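Local structure of histidine triad protein (Bacillus subtilis, 1Y23) at residues T86-G91 and F99-H104; V28-D33 and T42-K47; Q36-H41 and H104-Y109. The protein probably binds and transforms nucleotide-type substrates, as other members of the histidine triad (HIT) family do, and carries a bound zinc ion. One frame throughout, in Å; residues are numbered along the deposited sequence.

Overall arrangement
From the N terminus, strand 28-32 turns back through a nine-residue connection into strand 42-46, and contact 2 closes that hairpin. The connection holds residues 36-41, which contact 3 folds onto 104-109 across 62 intervening residues, so contacts 2 and 3 cross. Within the loop that contact 3 closes lies contact 1, where 86-91 and 99-104 meet after a connection of seven residues; contact 2 is complete before contact 1 begins. Contacts 1 and 2 each join neighbouring strands of one antiparallel sheet, and contact 3 lays the 36-41 loop on it. Strand 103-108 stands between strands 42-46 and 83-90, and His104 belongs to contacts 1 and 3. The zinc ligand His100 ties contact 1 to Pro46 of contact 2.

Contact 1. Residues T86-G91 and F99-H104; sequences TLNNNG and FHYHMH. With ZN (zinc ion), chain G.
Leu87 O takes two N-H groups of His104. The backbone N lies 2.7 Å from Leu87 O in a nearly straight bond (172°), while His104 ND1 approaches the same Leu87 O from above the carbonyl plane at 3.2 Å. The second bond is possible because CG of His104 sits beside its own backbone N (chi1 -68°), which brings the ring in next to that N-H. Leu87 N returns the pairing to His104 O at 2.9 Å.

Beyond this antiparallel pair the strands part and water fills in. Water 3 accepts from Asn89 N at 2.7 Å and donates to His102 O, while water 2 joins Asn89 O to His102 N. Residues 100, 102 and 104 form the His-X-His-X-His signature of the HIT family, and the first two are coupled: His102 ND1 donates in its ring plane to His100 O at 2.6 Å. His100 ND1 binds zinc at 2.1 Å, with Cys7, Cys10 and His49 completing the site.

The amide of Asn88 stands at the edge of the Tyr101 ring, the two planes 62° apart. Its OD1 receives Asn90 ND2 and water 1, which also meets Tyr101 OH; its ND2 reaches His102 O at 3.2 Å, but only weakly. Asn90 OD1 accepts from Val53 N. Residues 86-90 of strand 83-90 pair antiparallel with a strand of the second subunit, continuing the sheet across the dimer.

Contact 2. Residues V28-D33 and T42-K47; sequences VLAFLD and TLVIPK
Phe31 lies against Leu43 and Ile45 on one face of the sheet. Leu43 CB sits over the Phe31 ring off-centre, 4.3 Å from the centroid, in a CH-pi contact, and Leu43 CD1 comes within 3.6 Å of the ring atom CE1. Ile45 CD1 meets the ring at its edge, 3.8 Å from Phe31 CE2. The ring is placed there by its first torsion (chi1 53°), which sets CG in the crowded position between the backbone N and the carbonyl carbon and turns the ring back over the neighbouring strand.

Two pairs of backbone bonds fix this register: Leu29 with Ile45, and Phe31 with Leu43, the shortest being Leu43 N to Phe31 O at 2.7 Å. They make an antiparallel beta hairpin of the HIT domain, whose strand axes run 163° apart.

Val28, Ala30 and Val44 occupy the other face, where Val28 CG1 and Val44 CG1 meet at 3.9 Å. Helix 67-79 packs on that side, Ile71 touching both Ala30 and Val44. Helix 8-13 lies over the Phe31 face, with Ile12 against Phe31 and Phe9 against Ile45. At the open end of the hairpin the extended chain of Lys47 passes Val28 O and forms a salt bridge to Glu24 through NZ.

Contact 3. Residues Q36-H41 and H104-Y109; sequences QVTKGH and HIIPRY
Thr38 meets Ile106 and Pro107 of strand 103-108 and Tyr109 just beyond it. Its CB stands 4.1 Å from Tyr109 CE1, at the edge of that ring. From CB the hydroxyl OG1, placed between the backbone N and the carbonyl carbon (chi1 62°), donates to a lone pair of Pro107 O at 2.8 Å. The other branch, CG2, packs on Ile106 CG2 at 4.0 Å.

The next residue is held through its backbone: Tyr109 OH donates to Lys39 O at 2.6 Å, and that oxygen lies in the plane of the ring. A phenylalanine in place of Tyr109 would probably keep much of the ring packing but leave Lys39 O without this donor, so that the turn would be less firmly fixed to the strand.

The turn is type II, closed by His41 N to Thr38 O at 3.0 Å. Gly40 fills its third position with phi 110°; a CB there would come tightly against Pro107 CG. From ahead of the turn, Gln36 OE1 accepts from Gly40 N in its carbonyl plane at 2.9 Å.

His41 runs alongside Ile106, its ND1 3.8 Å from Ile106 CG1 and buried with no polar partner in the model. Its ring and that of His104 lie rim to rim, their exact closeness doubtful, beside Trp119 of the second subunit. The loop thus borders the last HIT-signature histidine, at the dimer interface.

Contact 1. Residues T86-G91 and F99-H104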
loop_
_atom_site.group_PDB
_atom_site.type_symbol
_atom_site.label_atom_id
_atom_site.label_comp_id
_atom_site.label_asym_id
_atom_site.label_seq_id
_atom_site.Cartn_x
_atom_site.Cartn_y
_atom_site.Cartn_z
ATOM N N THR B 86 -5.074 0.403 -1.661
ATOM C CA THR B 86 -4.432 -0.209 -0.506
ATOM C C THR B 86 -3.576 0.943 0.001
ATOM O O THR B 86 -2.930 1.647 -0.781
ATOM C CB THR B 86 -3.545 -1.474 -0.845
ATOM O OG1 THR B 86 -2.389 -1.097 -1.610
ATOM C CG2 THR B 86 -4.361 -2.510 -1.610
ATOM N N LEU B 87 -3.630 1.151 1.312
ATOM C CA LEU B 87 -2.909 2.226 1.978
ATOM C C LEU B 87 -2.270 1.776 3.276
ATOM O O LEU B 87 -2.890 1.107 4.104
ATOM C CB LEU B 87 -3.858 3.386 2.284
ATOM C CG LEU B 87 -3.294 4.575 3.070
ATOM C CD1 LEU B 87 -2.254 5.310 2.232
ATOM C CD2 LEU B 87 -4.434 5.518 3.450
ATOM N N ASN B 88 -1.021 2.169 3.449
ATOM C CA ASN B 88 -0.264 1.836 4.636
ATOM C C ASN B 88 0.294 3.154 5.175
ATOM O O ASN B 88 0.873 3.927 4.419
ATOM C CB ASN B 88 0.874 0.901 4.248
ATOM C CG ASN B 88 1.890 0.740 5.344
ATOM O OD1 ASN B 88 3.086 0.631 5.087
ATOM N ND2 ASN B 88 1.422 0.716 6.575
ATOM N N ASN B 89 0.116 3.420 6.466
ATOM C CA ASN B 89 0.628 4.659 7.056
ATOM C C ASN B 89 1.705 4.338 8.087
ATOM O O ASN B 89 1.522 3.463 8.932
ATOM C CB ASN B 89 -0.497 5.451 7.735
ATOM C CG ASN B 89 -1.686 5.687 6.822
ATOM O OD1 ASN B 89 -1.528 6.035 5.651
ATOM N ND2 ASN B 89 -2.892 5.520 7.367
ATOM N N ASN B 90 2.816 5.062 8.018
ATOM C CA ASN B 90 3.929 4.860 8.933
ATOM C C ASN B 90 4.310 6.170 9.609
ATOM O O ASN B 90 4.904 7.057 8.992
ATOM C CB ASN B 90 5.119 4.292 8.165
ATOM C CG ASN B 90 4.777 2.999 7.448
ATOM O OD1 ASN B 90 4.719 1.931 8.056
ATOM N ND2 ASN B 90 4.528 3.097 6.152
ATOM N N GLY B 91 3.952 6.286 10.881
ATOM C CA GLY B 91 4.253 7.491 11.618
ATOM C C GLY B 91 3.023 8.342 11.827
ATOM O O GLY B 91 2.179 8.483 10.937
ATOM N N PHE B 99 0.547 1.838 16.517
ATOM C CA PHE B 99 1.889 1.429 16.118
ATOM C C PHE B 99 2.100 -0.068 15.877
ATOM O O PHE B 99 3.010 -0.683 16.434
ATOM C CB PHE B 99 2.936 1.957 17.107
ATOM C CG PHE B 99 3.118 3.461 17.064
ATOM C CD1 PHE B 99 2.903 4.179 15.883
ATOM C CD2 PHE B 99 3.542 4.153 18.201
ATOM C CE1 PHE B 99 3.096 5.566 15.829
ATOM C CE2 PHE B 99 3.741 5.542 18.165
ATOM C CZ PHE B 99 3.520 6.250 16.971
ATOM N N HIS B 100 1.252 -0.636 15.024
ATOM C CA HIS B 100 1.328 -2.043 14.630
ATOM C C HIS B 100 1.026 -1.979 13.138
ATOM O O HIS B 100 -0.015 -1.460 12.739
ATOM C CB HIS B 100 0.279 -2.885 15.377
ATOM C CG HIS B 100 0.387 -4.362 15.133
ATOM N ND1 HIS B 100 0.012 -5.303 16.070
ATOM C CD2 HIS B 100 0.793 -5.065 14.044
ATOM C CE1 HIS B 100 0.181 -6.515 15.572
ATOM N NE2 HIS B 100 0.651 -6.399 14.346
ATOM N N TYR B 101 1.946 -2.480 12.317
ATOM C CA TYR B 101 1.777 -2.433 10.864
ATOM C C TYR B 101 0.417 -2.936 10.413
ATOM O O TYR B 101 -0.037 -3.996 10.841
ATOM C CB TYR B 101 2.871 -3.250 10.150
ATOM C CG TYR B 101 2.763 -3.219 8.633
ATOM C CD1 TYR B 101 3.343 -2.183 7.889
ATOM C CD2 TYR B 101 2.015 -4.184 7.948
ATOM C CE1 TYR B 101 3.175 -2.106 6.502
ATOM C CE2 TYR B 101 1.837 -4.119 6.567
ATOM C CZ TYR B 101 2.417 -3.077 5.845
ATOM O OH TYR B 101 2.227 -2.993 4.481
ATOM N N HIS B 102 -0.228 -2.161 9.548
ATOM C CA HIS B 102 -1.519 -2.536 8.997
ATOM C C HIS B 102 -1.705 -1.928 7.618
ATOM O O HIS B 102 -1.228 -0.831 7.338
ATOM C CB HIS B 102 -2.681 -2.119 9.919
ATOM C CG HIS B 102 -2.639 -0.685 10.358
ATOM N ND1 HIS B 102 -1.714 -0.210 11.262
ATOM C CD2 HIS B 102 -3.434 0.365 10.048
ATOM C CE1 HIS B 102 -1.941 1.069 11.493
ATOM N NE2 HIS B 102 -2.982 1.445 10.769
ATOM N N MET B 103 -2.390 -2.668 6.756
ATOM C CA MET B 103 -2.664 -2.232 5.398
ATOM C C MET B 103 -4.166 -2.031 5.266
ATOM O O MET B 103 -4.943 -2.890 5.682
ATOM C CB MET B 103 -2.214 -3.305 4.407
ATOM C CG MET B 103 -2.509 -2.985 2.955
ATOM S SD MET B 103 -1.197 -2.020 2.176
ATOM C CE MET B 103 -0.357 -3.303 1.248
ATOM N N HIS B 104 -4.577 -0.890 4.719
ATOM C CA HIS B 104 -5.996 -0.627 4.505
ATOM C C HIS B 104 -6.358 -1.089 3.104
ATOM O O HIS B 104 -5.649 -0.784 2.142
ATOM C CB HIS B 104 -6.330 0.868 4.559
ATOM C CG HIS B 104 -6.174 1.495 5.904
ATOM N ND1 HIS B 104 -5.010 2.118 6.305
ATOM C CD2 HIS B 104 -7.051 1.646 6.924
ATOM C CE1 HIS B 104 -5.182 2.631 7.510
ATOM N NE2 HIS B 104 -6.412 2.359 7.909
HETATM ZN ZN ZN G . 0.509 -4.947 18.091
HETATM O O HOH W 1 3.341 -1.023 2.966
HETATM O O HOH W 2 1.425 0.678 9.289
HETATM O O HOH W 3 -1.588 1.894 7.900
HETATM O O HOH W 4 -3.984 4.034 9.921
#

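Contact 2. Residues V28-D33 and T42-K47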
loop_
_atom_site.group_PDB
_atom_site.type_symbol
_atom_site.label_atom_id
_atom_site.label_comp_id
_atom_site.label_asym_id
_atom_site.label_seq_id
_atom_site.Cartn_x
_atom_site.Cartn_y
_atom_site.Cartn_z
ATOM N N VAL B 28 -1.027 -14.138 9.360
ATOM C CA VAL B 28 -1.834 -12.989 9.004
ATOM C C VAL B 28 -3.241 -13.005 9.592
ATOM O O VAL B 28 -3.810 -14.063 9.852
ATOM C CB VAL B 28 -1.946 -12.872 7.465
ATOM C CG1 VAL B 28 -2.661 -11.586 7.085
ATOM C CG2 VAL B 28 -0.550 -12.902 6.833
ATOM N N LEU B 29 -3.785 -11.814 9.806
ATOM C CA LEU B 29 -5.132 -11.653 10.313
ATOM C C LEU B 29 -5.728 -10.412 9.653
ATOM O O LEU B 29 -5.140 -9.322 9.691
ATOM C CB LEU B 29 -5.146 -11.486 11.835
ATOM C CG LEU B 29 -6.544 -11.328 12.473
ATOM C CD1 LEU B 29 -7.417 -12.546 12.130
ATOM C CD2 LEU B 29 -6.411 -11.200 13.983
ATOM N N ALA B 30 -6.889 -10.600 9.031
ATOM C CA ALA B 30 -7.608 -9.523 8.364
ATOM C C ALA B 30 -8.988 -9.367 9.010
ATOM O O ALA B 30 -9.628 -10.353 9.387
ATOM C CB ALA B 30 -7.748 -9.825 6.886
ATOM N N PHE B 31 -9.433 -8.122 9.141
ATOM C CA PHE B 31 -10.722 -7.817 9.751
ATOM C C PHE B 31 -11.217 -6.429 9.359
ATOM O O PHE B 31 -10.428 -5.537 9.042
ATOM C CB PHE B 31 -10.622 -7.927 11.275
ATOM C CG PHE B 31 -9.501 -7.126 11.872
ATOM C CD1 PHE B 31 -9.645 -5.761 12.102
ATOM C CD2 PHE B 31 -8.293 -7.739 12.200
ATOM C CE1 PHE B 31 -8.603 -5.016 12.652
ATOM C CE2 PHE B 31 -7.244 -7.006 12.751
ATOM C CZ PHE B 31 -7.396 -5.639 12.978
ATOM N N LEU B 32 -12.534 -6.256 9.383
ATOM C CA LEU B 32 -13.148 -4.986 9.023
ATOM C C LEU B 32 -12.727 -3.831 9.936
ATOM O O LEU B 32 -12.572 -4.006 11.147
ATOM C CB LEU B 32 -14.677 -5.134 9.030
ATOM C CG LEU B 32 -15.272 -5.943 7.867
ATOM C CD1 LEU B 32 -16.774 -6.139 8.064
ATOM C CD2 LEU B 32 -14.999 -5.213 6.566
ATOM N N ASP B 33 -12.504 -2.657 9.353
ATOM C CA ASP B 33 -12.148 -1.482 10.153
ATOM C C ASP B 33 -13.505 -0.924 10.573
ATOM O O ASP B 33 -14.345 -0.639 9.719
ATOM C CB ASP B 33 -11.396 -0.443 9.314
ATOM C CG ASP B 33 -10.900 0.741 10.143
ATOM O OD1 ASP B 33 -11.655 1.220 11.014
ATOM O OD2 ASP B 33 -9.759 1.208 9.930
ATOM N N THR B 42 -11.332 -2.983 4.981
ATOM C CA THR B 42 -10.624 -4.041 5.697
ATOM C C THR B 42 -9.202 -3.701 6.153
ATOM O O THR B 42 -8.481 -2.958 5.487
ATOM C CB THR B 42 -10.540 -5.312 4.819
ATOM O OG1 THR B 42 -11.858 -5.704 4.415
ATOM C CG2 THR B 42 -9.897 -6.451 5.582
ATOM N N LEU B 43 -8.810 -4.259 7.294
ATOM C CA LEU B 43 -7.460 -4.087 7.820
ATOM C C LEU B 43 -6.749 -5.432 7.741
ATOM O O LEU B 43 -7.252 -6.434 8.247
ATOM C CB LEU B 43 -7.483 -3.630 9.272
ATOM C CG LEU B 43 -7.788 -2.149 9.448
ATOM C CD1 LEU B 43 -8.151 -1.876 10.900
ATOM C CD2 LEU B 43 -6.569 -1.324 9.005
ATOM N N VAL B 44 -5.588 -5.451 7.095
ATOM C CA VAL B 44 -4.805 -6.670 6.960
ATOM C C VAL B 44 -3.522 -6.450 7.745
ATOM O O VAL B 44 -2.703 -5.587 7.404
ATOM C CB VAL B 44 -4.446 -6.965 5.488
ATOM C CG1 VAL B 44 -3.708 -8.282 5.384
ATOM C CG2 VAL B 44 -5.697 -6.988 4.634
ATOM N N ILE B 45 -3.353 -7.225 8.805
ATOM C CA ILE B 45 -2.174 -7.088 9.639
ATOM C C ILE B 45 -1.507 -8.431 9.902
ATOM O O ILE B 45 -2.135 -9.477 9.783
ATOM C CB ILE B 45 -2.543 -6.445 11.008
ATOM C CG1 ILE B 45 -3.181 -7.481 11.935
ATOM C CG2 ILE B 45 -3.557 -5.319 10.795
ATOM C CD1 ILE B 45 -3.452 -6.974 13.337
ATOM N N PRO B 46 -0.204 -8.416 10.226
ATOM C CA PRO B 46 0.536 -9.647 10.521
ATOM C C PRO B 46 0.331 -9.883 12.012
ATOM O O PRO B 46 0.153 -8.925 12.755
ATOM C CB PRO B 46 1.972 -9.263 10.204
ATOM C CG PRO B 46 2.005 -7.844 10.654
ATOM C CD PRO B 46 0.727 -7.285 10.069
ATOM N N LYS B 47 0.340 -11.134 12.453
ATOM C CA LYS B 47 0.150 -11.407 13.869
ATOM C C LYS B 47 1.388 -10.975 14.643
ATOM O O LYS B 47 1.295 -10.581 15.802
ATOM C CB LYS B 47 -0.143 -12.893 14.090
ATOM C CG LYS B 47 -1.456 -13.376 13.439
ATOM C CD LYS B 47 -1.816 -14.810 13.858
ATOM C CE LYS B 47 -3.126 -15.281 13.242
ATOM N NZ LYS B 47 -3.521 -16.639 13.718
#

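Contact 3. Residues Q36-H41 and H104-Y109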
loop_
_atom_site.group_PDB
_atom_site.type_symbol
_atom_site.label_atom_id
_atom_site.label_comp_id
_atom_site.label_asym_id
_atom_site.label_seq_id
_atom_site.Cartn_x
_atom_site.Cartn_y
_atom_site.Cartn_z
ATOM N N GLN B 36 -15.114 1.958 8.763
ATOM C CA GLN B 36 -15.746 1.719 7.467
ATOM C C GLN B 36 -15.779 2.950 6.560
ATOM O O GLN B 36 -16.853 3.470 6.255
ATOM C CB GLN B 36 -17.180 1.201 7.643
ATOM C CG GLN B 36 -17.302 -0.228 8.161
ATOM C CD GLN B 36 -16.697 -1.265 7.214
ATOM O OE1 GLN B 36 -17.148 -1.442 6.073
ATOM N NE2 GLN B 36 -15.672 -1.957 7.688
ATOM N N VAL B 37 -14.607 3.419 6.140
ATOM C CA VAL B 37 -14.523 4.568 5.244
ATOM C C VAL B 37 -15.467 4.300 4.081
ATOM O O VAL B 37 -16.090 5.211 3.537
ATOM C CB VAL B 37 -13.090 4.750 4.705
ATOM C CG1 VAL B 37 -13.121 5.316 3.295
ATOM C CG2 VAL B 37 -12.313 5.675 5.617
ATOM N N THR B 38 -15.540 3.033 3.696
ATOM C CA THR B 38 -16.423 2.586 2.630
ATOM C C THR B 38 -16.857 1.189 3.046
ATOM O O THR B 38 -16.211 0.558 3.883
ATOM C CB THR B 38 -15.711 2.525 1.244
ATOM O OG1 THR B 38 -14.633 1.578 1.280
ATOM C CG2 THR B 38 -15.165 3.901 0.862
ATOM N N LYS B 39 -17.964 0.716 2.489
ATOM C CA LYS B 39 -18.466 -0.609 2.818
ATOM C C LYS B 39 -17.443 -1.653 2.375
ATOM O O LYS B 39 -17.161 -1.796 1.182
ATOM C CB LYS B 39 -19.803 -0.841 2.113
ATOM C CG LYS B 39 -20.604 -2.010 2.657
ATOM C CD LYS B 39 -21.943 -2.126 1.947
ATOM C CE LYS B 39 -22.826 -3.171 2.599
ATOM N NZ LYS B 39 -24.114 -3.312 1.862
ATOM N N GLY B 40 -16.882 -2.369 3.345
ATOM C CA GLY B 40 -15.894 -3.391 3.047
ATOM C C GLY B 40 -14.488 -3.010 3.495
ATOM O O GLY B 40 -13.536 -3.759 3.281
ATOM N N HIS B 41 -14.361 -1.842 4.116
ATOM C CA HIS B 41 -13.080 -1.342 4.608
ATOM C C HIS B 41 -12.417 -2.401 5.484
ATOM O O HIS B 41 -12.875 -2.682 6.593
ATOM C CB HIS B 41 -13.309 -0.039 5.391
ATOM C CG HIS B 41 -12.049 0.621 5.863
ATOM N ND1 HIS B 41 -10.825 0.383 5.278
ATOM C CD2 HIS B 41 -11.823 1.517 6.855
ATOM C CE1 HIS B 41 -9.898 1.097 5.892
ATOM N NE2 HIS B 41 -10.476 1.794 6.852
ATOM N N HIS B 104 -4.577 -0.890 4.719
ATOM C CA HIS B 104 -5.996 -0.627 4.505
ATOM C C HIS B 104 -6.358 -1.089 3.104
ATOM O O HIS B 104 -5.649 -0.784 2.142
ATOM C CB HIS B 104 -6.330 0.868 4.559
ATOM C CG HIS B 104 -6.174 1.495 5.904
ATOM N ND1 HIS B 104 -5.010 2.118 6.305
ATOM C CD2 HIS B 104 -7.051 1.646 6.924
ATOM C CE1 HIS B 104 -5.182 2.631 7.510
ATOM N NE2 HIS B 104 -6.412 2.359 7.909
ATOM N N ILE B 105 -7.454 -1.823 2.993
ATOM C CA ILE B 105 -7.942 -2.266 1.698
ATOM C C ILE B 105 -9.254 -1.517 1.532
ATOM O O ILE B 105 -10.272 -1.880 2.122
ATOM C CB ILE B 105 -8.182 -3.783 1.670
ATOM C CG1 ILE B 105 -6.838 -4.503 1.851
ATOM C CG2 ILE B 105 -8.844 -4.184 0.359
ATOM C CD1 ILE B 105 -6.915 -6.003 1.710
ATOM N N ILE B 106 -9.224 -0.456 0.735
ATOM C CA ILE B 106 -10.404 0.373 0.560
ATOM C C ILE B 106 -11.102 0.257 -0.783
ATOM O O ILE B 106 -10.587 0.687 -1.810
ATOM C CB ILE B 106 -10.054 1.851 0.821
ATOM C CG1 ILE B 106 -9.382 1.981 2.200
ATOM C CG2 ILE B 106 -11.313 2.702 0.767
ATOM C CD1 ILE B 106 -8.630 3.286 2.411
ATOM N N PRO B 107 -12.293 -0.358 -0.792
ATOM C CA PRO B 107 -13.040 -0.501 -2.043
ATOM C C PRO B 107 -13.621 0.870 -2.365
ATOM O O PRO B 107 -13.928 1.646 -1.456
ATOM C CB PRO B 107 -14.112 -1.529 -1.686
ATOM C CG PRO B 107 -14.390 -1.221 -0.249
ATOM C CD PRO B 107 -13.000 -1.019 0.321
ATOM N N ARG B 108 -13.742 1.180 -3.650
ATOM C CA ARG B 108 -14.274 2.474 -4.074
ATOM C C ARG B 108 -15.597 2.302 -4.811
ATOM O O ARG B 108 -15.753 1.384 -5.615
ATOM C CB ARG B 108 -13.256 3.199 -4.969
ATOM C CG ARG B 108 -11.955 3.562 -4.259
ATOM C CD ARG B 108 -12.214 4.544 -3.101
ATOM N NE ARG B 108 -12.454 5.913 -3.551
ATOM C CZ ARG B 108 -11.531 6.695 -4.107
ATOM N NH1 ARG B 108 -11.840 7.925 -4.486
ATOM N NH2 ARG B 108 -10.291 6.257 -4.276
ATOM N N TYR B 109 -16.549 3.185 -4.531
ATOM C CA TYR B 109 -17.860 3.116 -5.173
ATOM C C TYR B 109 -18.239 4.423 -5.873
ATOM O O TYR B 109 -19.261 4.498 -6.554
ATOM C CB TYR B 109 -18.923 2.756 -4.135
ATOM C CG TYR B 109 -18.640 1.467 -3.387
ATOM C CD1 TYR B 109 -18.143 1.488 -2.084
ATOM C CD2 TYR B 109 -18.877 0.226 -3.983
ATOM C CE1 TYR B 109 -17.890 0.301 -1.391
ATOM C CE2 TYR B 109 -18.628 -0.968 -3.300
ATOM C CZ TYR B 109 -18.138 -0.922 -2.006
ATOM O OH TYR B 109 -17.911 -2.092 -1.315
#